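AlgW protein (Pseudomonas aeruginosa, PDB 7CO3) probably cleaves proteins as a serine endopeptidase of the HtrA type, pairing a trypsin-like protease domain with a peptide-binding PDZ domain. Local coordinates at residues B[107-112]-B[116-121]. The protein carries 1 engineered substitution. Sequence-based numbering, arbitrary orientation.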
# COMPACT_ATOMS: atom_id res chain seq x y z
N GLY B 107 8.49 -5.00 18.39
CA GLY B 107 7.10 -5.40 18.21
C GLY B 107 6.19 -4.38 18.86
O GLY B 107 6.60 -3.27 19.19
N SER B 108 4.91 -4.76 18.99
CA SER B 108 3.93 -3.91 19.63
C SER B 108 3.11 -4.77 20.60
O SER B 108 3.26 -5.98 20.66
CB SER B 108 3.00 -3.24 18.61
OG SER B 108 3.75 -2.78 17.49
N ALA B 109 2.23 -4.11 21.36
CA ALA B 109 1.37 -4.80 22.32
C ALA B 109 0.21 -3.88 22.68
O ALA B 109 0.29 -2.67 22.50
CB ALA B 109 2.13 -5.22 23.59
N VAL B 110 -0.88 -4.46 23.17
CA VAL B 110 -2.06 -3.68 23.49
C VAL B 110 -2.39 -3.79 24.98
O VAL B 110 -2.57 -4.89 25.51
CB VAL B 110 -3.28 -4.09 22.65
CG1 VAL B 110 -4.46 -3.21 23.07
CG2 VAL B 110 -2.96 -3.92 21.14
N ILE B 111 -2.55 -2.64 25.63
CA ILE B 111 -2.98 -2.60 27.03
C ILE B 111 -4.46 -2.91 27.10
O ILE B 111 -5.29 -2.12 26.64
CB ILE B 111 -2.69 -1.23 27.66
CG1 ILE B 111 -1.25 -0.83 27.44
CG2 ILE B 111 -3.06 -1.26 29.17
CD1 ILE B 111 -1.02 0.65 27.63
N MET B 112 -4.80 -4.05 27.70
CA MET B 112 -6.18 -4.50 27.78
C MET B 112 -6.89 -4.13 29.09
O MET B 112 -8.12 -4.09 29.10
CB MET B 112 -6.23 -6.02 27.59
CG MET B 112 -5.62 -6.52 26.31
SD MET B 112 -6.42 -5.75 24.86
CE MET B 112 -7.78 -6.89 24.63
N GLY B 116 -2.72 -3.36 34.09
CA GLY B 116 -1.44 -3.56 33.43
C GLY B 116 -1.26 -4.86 32.67
O GLY B 116 -0.11 -5.27 32.47
N TYR B 117 -2.34 -5.51 32.24
CA TYR B 117 -2.23 -6.66 31.36
C TYR B 117 -2.20 -6.22 29.89
O TYR B 117 -2.92 -5.31 29.47
CB TYR B 117 -3.40 -7.62 31.59
CG TYR B 117 -3.35 -8.31 32.95
CD1 TYR B 117 -2.29 -9.15 33.27
CD2 TYR B 117 -4.34 -8.11 33.90
CE1 TYR B 117 -2.23 -9.78 34.51
CE2 TYR B 117 -4.29 -8.76 35.15
CZ TYR B 117 -3.23 -9.58 35.44
OH TYR B 117 -3.14 -10.21 36.67
N LEU B 118 -1.37 -6.89 29.10
CA LEU B 118 -1.14 -6.52 27.71
C LEU B 118 -1.20 -7.77 26.89
O LEU B 118 -0.71 -8.81 27.31
CB LEU B 118 0.22 -5.81 27.50
CG LEU B 118 0.35 -4.38 28.05
CD1 LEU B 118 0.98 -4.41 29.41
CD2 LEU B 118 1.16 -3.45 27.15
N LEU B 119 -1.81 -7.64 25.71
CA LEU B 119 -1.77 -8.67 24.68
C LEU B 119 -0.72 -8.33 23.61
O LEU B 119 -0.53 -7.16 23.25
CB LEU B 119 -3.15 -8.79 24.04
CG LEU B 119 -4.08 -9.93 24.47
CD1 LEU B 119 -5.44 -9.74 23.87
CD2 LEU B 119 -3.51 -11.31 24.11
N THR B 120 -0.04 -9.36 23.12
CA THR B 120 0.89 -9.27 21.98
C THR B 120 0.93 -10.64 21.32
O THR B 120 0.23 -11.56 21.75
CB THR B 120 2.28 -8.79 22.43
OG1 THR B 120 3.15 -8.75 21.30
CG2 THR B 120 2.90 -9.78 23.49
N ASN B 121 1.76 -10.80 20.27
CA ASN B 121 1.92 -12.12 19.65
C ASN B 121 2.93 -13.00 20.38
O ASN B 121 3.93 -12.52 20.91
CB ASN B 121 2.38 -12.04 18.19
CG ASN B 121 1.33 -11.49 17.24
OD1 ASN B 121 1.64 -10.66 16.38
ND2 ASN B 121 0.08 -11.93 17.38
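Val110 and Leu119 form the hydrogen-bonded pair of a beta hairpin, strands 104-113 and 117-120, within the six-stranded antiparallel barrel of the trypsin-like protease domain. Val110 N reaches Leu119 O at 2.7 Å, in the carbonyl plane, and Leu119 N returns the bond to Val110 O from a position tilted out of the plane of the Val110 carbonyl. Val110 O is also approached by Leu118 CA at 3.1 Å, a CA-H...O contact. Nearer the turn, Met112 N bonds Tyr117 O at 2.9 Å.

The tight side is the face carrying Ile111 and Leu118, probably the barrel interior, where this non-hydrogen-bonded pair runs side by side in the same direction. Ile111 CG1, anti to its carbonyl carbon (chi1 -52°), is brought within 3.6 Å of Leu118 CD2; the same methyl borders Ala109 CB. Leu135 packs on Ile111 and Ile159 on Leu118. On the face carrying Leu119, the Met112 chain, bent at chi2 and chi3, slants across the Leu119 side chain, its CE meeting Leu119 CD1 at 3.8 Å beneath helix 261-274, which supplies Ala264, Leu265 and Met268.

Packing is looser at partly exposed Tyr117, whose side chain stays at least 5.2 Å from residues 107-112 and leads away toward Ile272 and a cation-pi contact with Lys158. At the far end a side chain joins the strands instead. Ser108 OG bonds Gly225 O, whereas its backbone carbonyl serves Thr120; anti to the backbone N (chi1 179°), Thr120 OG1 donates to Ser108 O from nearly in line with the Ser108 C=O bond, 2.8 Å away.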